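Side-chain contacts in BH2331 protein (PDB 1VL5), which probably transfers methyl groups from S-adenosylmethionine to an acceptor not yet identified: residues L67-D70 against I71-A75; K175-E179 against A180-L184. All coordinates share one frame; numbering follows the deposited sequence.

Contact 1: L67-D70 against I71-A75; sequences LTED and ILKVA
Thr-68 stands at the N-cap of helix 69-81, and its hydroxyl takes the N-H of Ile-71: OG1 lies 3.2 Å from Ile-71 N, with a nearly straight N-H...O angle of 165°. The first torsion, chi1 71°, sets OG1 between the backbone N and the carbonyl carbon of Thr-68, from where it turns toward the opening turn of the helix. Thr-68 OG1 also rests 3.4 Å from Ile-71 CG1, so the one hydroxyl oxygen accepts the N-H and lies against the aliphatic arm of Ile-71. The backbone carbonyl of the same residue, Thr-68 O, accepts from Leu-72 N at 3.2 Å, and in the next bond Glu-69 O accepts from Lys-73 N at 2.8 Å, the first i to i+4 bonds of the helix. With an alanine here in place of Thr-68, the Ile-71 N-H would probably lose its capping acceptor, and the first turn would be more likely to fray.

Lys-73 reaches back along the surface between two acids. Its extended chain runs side by side with Asp-70, and NZ makes a weak, long salt bridge to Asp-70 OD1 at 3.4 Å. Glu-69 meets it at about a right angle, OE2 lying 3.7 Å from Lys-73 CG, while the charged ends of this pair stay apart, 5.1 Å from Glu-69 OE2 to Lys-73 NZ. Acids suit this first turn because their negative charge probably complements the positive end of the helix dipole.

Leu-72, by contrast, is buried, and its side chain packs on Tyr-89 and Gln-91; Glu-69 also touches Gln-91. Cap and first turns thus carry the chain from strand 61-66 into helix 69-81, which rests against strand 87-91 in a beta-alpha-beta unit of the Rossmann-like sheet.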
ATOM      1  N   LEU A  67      -8.298   1.863 -11.563  1.00 27.70           N
ATOM      2  CA  LEU A  67      -8.724   3.065 -12.265  1.00 29.58           C
ATOM      3  C   LEU A  67      -8.918   2.901 -13.765  1.00 29.73           C
ATOM      4  O   LEU A  67      -9.761   3.575 -14.314  1.00 32.48           O
ATOM      5  CB  LEU A  67      -7.720   4.168 -12.048  1.00 32.45           C
ATOM      6  CG  LEU A  67      -7.781   4.927 -10.750  1.00 35.78           C
ATOM      7  CD1 LEU A  67      -6.487   5.694 -10.599  1.00 45.05           C
ATOM      8  CD2 LEU A  67      -8.973   5.869 -10.687  1.00 39.26           C
ATOM      9  N   THR A  68      -8.161   2.026 -14.430  1.00 31.57           N
ATOM     10  CA  THR A  68      -8.259   1.882 -15.897  1.00 31.59           C
ATOM     11  C   THR A  68      -8.380   0.434 -16.374  1.00 31.35           C
ATOM     12  O   THR A  68      -7.934  -0.500 -15.690  1.00 26.49           O
ATOM     13  CB  THR A  68      -7.037   2.516 -16.548  1.00 30.28           C
ATOM     14  OG1 THR A  68      -5.911   1.695 -16.267  1.00 31.77           O
ATOM     15  CG2 THR A  68      -6.761   3.970 -15.959  1.00 30.80           C
ATOM     16  N   GLU A  69      -8.951   0.263 -17.565  1.00 32.03           N
ATOM     17  CA  GLU A  69      -8.985  -1.047 -18.253  1.00 33.55           C
ATOM     18  C   GLU A  69      -7.594  -1.642 -18.513  1.00 33.43           C
ATOM     19  O   GLU A  69      -7.432  -2.829 -18.372  1.00 33.11           O
ATOM     20  CB  GLU A  69      -9.746  -0.936 -19.580  1.00 36.67           C
ATOM     21  CG  GLU A  69      -9.819  -2.196 -20.454  1.00 41.29           C
ATOM     22  CD  GLU A  69     -10.483  -3.429 -19.773  1.00 54.93           C
ATOM     23  OE1 GLU A  69     -11.155  -3.278 -18.727  1.00 57.29           O
ATOM     24  OE2 GLU A  69     -10.340  -4.559 -20.313  1.00 63.88           O
ATOM     25  N   ASP A  70      -6.610  -0.822 -18.895  1.00 32.50           N
ATOM     26  CA  ASP A  70      -5.255  -1.287 -19.094  1.00 32.46           C
ATOM     27  C   ASP A  70      -4.726  -1.972 -17.854  1.00 32.27           C
ATOM     28  O   ASP A  70      -4.065  -2.995 -17.960  1.00 29.20           O
ATOM     29  CB  ASP A  70      -4.299  -0.129 -19.416  1.00 35.62           C
ATOM     30  CG  ASP A  70      -4.472   0.428 -20.842  1.00 48.30           C
ATOM     31  OD1 ASP A  70      -4.956  -0.296 -21.754  1.00 46.14           O
ATOM     32  OD2 ASP A  70      -4.109   1.616 -21.037  1.00 62.09           O
ATOM     33  N   ILE A  71      -4.922  -1.362 -16.690  1.00 29.23           N
ATOM     34  CA  ILE A  71      -4.502  -1.984 -15.442  1.00 31.99           C
ATOM     35  C   ILE A  71      -5.225  -3.335 -15.219  1.00 32.66           C
ATOM     36  O   ILE A  71      -4.605  -4.371 -14.928  1.00 31.75           O
ATOM     37  CB  ILE A  71      -4.701  -1.017 -14.236  1.00 32.27           C
ATOM     38  CG1 ILE A  71      -3.640   0.088 -14.300  1.00 34.96           C
ATOM     39  CG2 ILE A  71      -4.604  -1.786 -12.874  1.00 30.04           C
ATOM     40  CD1 ILE A  71      -3.884   1.362 -13.378  1.00 35.74           C
ATOM     41  N   LEU A  72      -6.533  -3.330 -15.428  1.00 33.31           N
ATOM     42  CA  LEU A  72      -7.343  -4.513 -15.183  1.00 32.24           C
ATOM     43  C   LEU A  72      -6.977  -5.628 -16.143  1.00 31.54           C
ATOM     44  O   LEU A  72      -7.081  -6.802 -15.803  1.00 27.27           O
ATOM     45  CB  LEU A  72      -8.838  -4.189 -15.275  1.00 30.50           C
ATOM     46  CG  LEU A  72      -9.361  -3.277 -14.146  1.00 25.93           C
ATOM     47  CD1 LEU A  72     -10.755  -2.827 -14.477  1.00 28.63           C
ATOM     48  CD2 LEU A  72      -9.360  -4.001 -12.851  1.00 29.90           C
ATOM     49  N   LYS A  73      -6.527  -5.268 -17.329  1.00 30.20           N
ATOM     50  CA  LYS A  73      -6.057  -6.292 -18.307  1.00 33.51           C
ATOM     51  C   LYS A  73      -4.830  -7.019 -17.787  1.00 29.66           C
ATOM     52  O   LYS A  73      -4.656  -8.238 -17.957  1.00 29.84           O
ATOM     53  CB  LYS A  73      -5.666  -5.646 -19.641  1.00 32.62           C
ATOM     54  CG  LYS A  73      -6.750  -5.532 -20.627  1.00 44.99           C
ATOM     55  CD  LYS A  73      -6.195  -4.736 -21.847  1.00 42.46           C
ATOM     56  CE  LYS A  73      -7.261  -4.013 -22.655  1.00 54.58           C
ATOM     57  NZ  LYS A  73      -6.630  -2.817 -23.311  1.00 56.76           N
ATOM     58  N   VAL A  74      -3.953  -6.253 -17.169  1.00 32.54           N
ATOM     59  CA  VAL A  74      -2.710  -6.797 -16.683  1.00 33.10           C
ATOM     60  C   VAL A  74      -2.957  -7.645 -15.454  1.00 30.02           C
ATOM     61  O   VAL A  74      -2.397  -8.715 -15.331  1.00 33.53           O
ATOM     62  CB  VAL A  74      -1.686  -5.694 -16.413  1.00 35.64           C
ATOM     63  CG1 VAL A  74      -0.534  -6.200 -15.516  1.00 37.16           C
ATOM     64  CG2 VAL A  74      -1.144  -5.163 -17.752  1.00 42.37           C
ATOM     65  N   ALA A  75      -3.811  -7.188 -14.568  1.00 28.99           N
ATOM     66  CA  ALA A  75      -4.161  -7.968 -13.404  1.00 30.02           C
ATOM     67  C   ALA A  75      -4.776  -9.270 -13.836  1.00 29.96           C
ATOM     68  O   ALA A  75      -4.455 -10.304 -13.294  1.00 32.32           O
ATOM     69  CB  ALA A  75      -5.124  -7.216 -12.546  1.00 31.36           C
TER

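Contact 2: K175-E179 against A180-L184; sequences KMLEE and AGFEL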
ATOM      1  N   LYS A 175      -5.800   8.329  13.045  1.00 30.12           N
ATOM      2  CA  LYS A 175      -6.827   9.390  12.979  1.00 29.16           C
ATOM      3  C   LYS A 175      -7.826   9.181  11.815  1.00 28.21           C
ATOM      4  O   LYS A 175      -9.048   9.267  12.008  1.00 27.96           O
ATOM      5  CB  LYS A 175      -6.158  10.749  12.895  1.00 29.21           C
ATOM      6  CG  LYS A 175      -5.480  11.140  14.204  1.00 32.71           C
ATOM      7  CD  LYS A 175      -4.624  12.404  14.208  1.00 37.16           C
ATOM      8  CE  LYS A 175      -4.062  12.714  15.661  1.00 46.98           C
ATOM      9  NZ  LYS A 175      -5.012  12.582  16.952  1.00 39.55           N
HETATM   10  N   MSE A 176      -7.336   8.912  10.607  1.00 25.37           N
HETATM   11  CA  MSE A 176      -8.243   8.605   9.496  1.00 29.07           C
HETATM   12  C   MSE A 176      -9.167   7.437   9.762  1.00 26.41           C
HETATM   13  O   MSE A 176     -10.344   7.483   9.412  1.00 28.17           O
HETATM   14  CB  MSE A 176      -7.466   8.384   8.178  1.00 28.07           C
HETATM   15  CG  MSE A 176      -6.954   9.713   7.609  1.00 32.94           C
HETATM   16 SE   MSE A 176      -6.148   9.511   5.813  1.00 37.11          SE
HETATM   17  CE  MSE A 176      -4.314   9.093   6.425  1.00 28.97           C
ATOM     18  N   LEU A 177      -8.663   6.373  10.380  1.00 26.51           N
ATOM     19  CA  LEU A 177      -9.494   5.203  10.648  1.00 25.52           C
ATOM     20  C   LEU A 177     -10.544   5.532  11.661  1.00 23.94           C
ATOM     21  O   LEU A 177     -11.720   5.260  11.469  1.00 26.39           O
ATOM     22  CB  LEU A 177      -8.655   4.033  11.131  1.00 26.46           C
ATOM     23  CG  LEU A 177      -7.737   3.365  10.095  1.00 31.97           C
ATOM     24  CD1 LEU A 177      -6.787   2.457  10.838  1.00 37.03           C
ATOM     25  CD2 LEU A 177      -8.518   2.557   9.026  1.00 34.60           C
ATOM     26  N   GLU A 178     -10.158   6.164  12.760  1.00 26.83           N
ATOM     27  CA  GLU A 178     -11.160   6.483  13.773  1.00 25.49           C
ATOM     28  C   GLU A 178     -12.208   7.441  13.206  1.00 26.97           C
ATOM     29  O   GLU A 178     -13.410   7.276  13.448  1.00 26.65           O
ATOM     30  CB  GLU A 178     -10.518   7.073  15.009  1.00 26.24           C
ATOM     31  CG  GLU A 178     -11.488   7.270  16.201  1.00 28.82           C
ATOM     32  CD  GLU A 178     -10.817   7.911  17.387  1.00 31.50           C
ATOM     33  OE1 GLU A 178      -9.873   7.292  17.939  1.00 26.63           O
ATOM     34  OE2 GLU A 178     -11.271   9.011  17.786  1.00 26.47           O
ATOM     35  N   GLU A 179     -11.760   8.461  12.504  1.00 26.15           N
ATOM     36  CA  GLU A 179     -12.677   9.475  11.962  1.00 27.98           C
ATOM     37  C   GLU A 179     -13.732   8.854  11.086  1.00 27.61           C
ATOM     38  O   GLU A 179     -14.859   9.332  11.068  1.00 27.50           O
ATOM     39  CB  GLU A 179     -11.961  10.572  11.208  1.00 26.35           C
ATOM     40  CG  GLU A 179     -11.254  11.537  12.208  1.00 33.28           C
ATOM     41  CD  GLU A 179     -10.279  12.528  11.578  1.00 36.39           C
ATOM     42  OE1 GLU A 179     -10.427  12.789  10.373  1.00 40.89           O
ATOM     43  OE2 GLU A 179      -9.346  13.019  12.285  1.00 42.22           O
ATOM     44  N   ALA A 180     -13.398   7.768  10.397  1.00 27.43           N
ATOM     45  CA  ALA A 180     -14.336   7.074   9.525  1.00 27.28           C
ATOM     46  C   ALA A 180     -15.229   6.076  10.276  1.00 31.04           C
ATOM     47  O   ALA A 180     -16.226   5.578   9.719  1.00 24.74           O
ATOM     48  CB  ALA A 180     -13.581   6.353   8.447  1.00 26.92           C
ATOM     49  N   GLY A 181     -14.867   5.737  11.518  1.00 27.08           N
ATOM     50  CA  GLY A 181     -15.665   4.816  12.308  1.00 27.05           C
ATOM     51  C   GLY A 181     -15.081   3.455  12.457  1.00 28.17           C
ATOM     52  O   GLY A 181     -15.706   2.622  13.080  1.00 25.66           O
ATOM     53  N   PHE A 182     -13.884   3.208  11.910  1.00 26.80           N
ATOM     54  CA  PHE A 182     -13.270   1.898  12.017  1.00 27.58           C
ATOM     55  C   PHE A 182     -12.715   1.746  13.424  1.00 27.29           C
ATOM     56  O   PHE A 182     -12.281   2.735  14.034  1.00 26.16           O
ATOM     57  CB  PHE A 182     -12.089   1.756  11.045  1.00 28.83           C
ATOM     58  CG  PHE A 182     -12.476   1.388   9.659  1.00 21.09           C
ATOM     59  CD1 PHE A 182     -12.856   0.106   9.370  1.00 28.13           C
ATOM     60  CD2 PHE A 182     -12.392   2.319   8.625  1.00 29.75           C
ATOM     61  CE1 PHE A 182     -13.187  -0.255   8.109  1.00 27.12           C
ATOM     62  CE2 PHE A 182     -12.714   1.975   7.354  1.00 26.98           C
ATOM     63  CZ  PHE A 182     -13.122   0.675   7.081  1.00 26.23           C
ATOM     64  N   GLU A 183     -12.686   0.512  13.907  1.00 28.23           N
ATOM     65  CA  GLU A 183     -11.955   0.199  15.147  1.00 28.04           C
ATOM     66  C   GLU A 183     -10.769  -0.687  14.802  1.00 27.00           C
ATOM     67  O   GLU A 183     -10.921  -1.802  14.378  1.00 26.41           O
ATOM     68  CB  GLU A 183     -12.852  -0.464  16.174  1.00 27.95           C
ATOM     69  CG  GLU A 183     -13.903   0.484  16.754  1.00 30.90           C
ATOM     70  CD  GLU A 183     -14.856  -0.164  17.727  1.00 34.67           C
ATOM     71  OE1 GLU A 183     -15.011  -1.401  17.759  1.00 37.77           O
ATOM     72  OE2 GLU A 183     -15.488   0.583  18.466  1.00 38.13           O
ATOM     73  N   LEU A 184      -9.591  -0.116  14.910  1.00 24.56           N
ATOM     74  CA  LEU A 184      -8.359  -0.811  14.719  1.00 26.58           C
ATOM     75  C   LEU A 184      -8.309  -2.014  15.654  1.00 25.23           C
ATOM     76  O   LEU A 184      -8.693  -1.940  16.807  1.00 27.08           O
ATOM     77  CB  LEU A 184      -7.177   0.108  14.995  1.00 25.24           C
ATOM     78  CG  LEU A 184      -5.810  -0.529  14.716  1.00 28.59           C
ATOM     79  CD1 LEU A 184      -5.576  -0.801  13.212  1.00 28.14           C
ATOM     80  CD2 LEU A 184      -4.708   0.324  15.252  1.00 30.12           C
TER
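Leu-177 O is gripped by three backbone N-H groups as helix 170-180 ends. Phe-182 N bonds to Leu-177 O at 3.0 Å, tilted 35° from the carbonyl plane; the bonds from Ala-180 N and Gly-181 N are weak. Gly-181 N also binds Glu-178 O at 2.9 Å from above the carbonyl plane, and with the Phe-182 bond this makes a Schellman motif. Gly-181 has a phi of 106°, where a side chain would jam against the preceding carbonyl oxygen, so glycine suits the place.

The reversal folds Phe-182 back on the helix. Leu-177 and Phe-182 cross at a slant, with Leu-177 CD2 3.9 Å from Phe-182 CD2, while the other branch of Leu-177, CD1, meets Leu-184 CD1 at 4.2 Å. Chi1 of -70° lays Leu-177 CG beside its own backbone N, anti to the carbonyl carbon, and the fork beyond it can serve both partners. Farther out, the Phe-182 ring meets Tyr-127 edge-to-face, and Leu-177 and Phe-182 both pack on Leu-136 and Ala-249 of the sheet.

Carbonyls at the end of the helix are thus answered by the turn's own N-H groups, while the apolar contact of Leu-177 with Phe-182, which commonly accompanies a Schellman motif, holds the turn to the helix.

In the fold
The two contacts lie at opposite kinds of helix end: contact 1 caps the start of helix 69-81 with a side chain, and contact 2 closes helix 170-180 with a Schellman motif. They lie in series along the chain and do not touch, their centres 30 Å apart and their nearest atoms about 17 Å. Each is centred 17 Å from the chain's centre, contact 1 at the surface and contact 2 partly buried, yet both tie to the same mixed sheet, through strand 87-91 and through strands 134-142 and 236-250 respectively. Ile-71 of contact 1 touches the GxGxxA-like segment around Gly-47 and Gly-49, which, as in related methyltransferases, probably lies at the S-adenosylmethionine site.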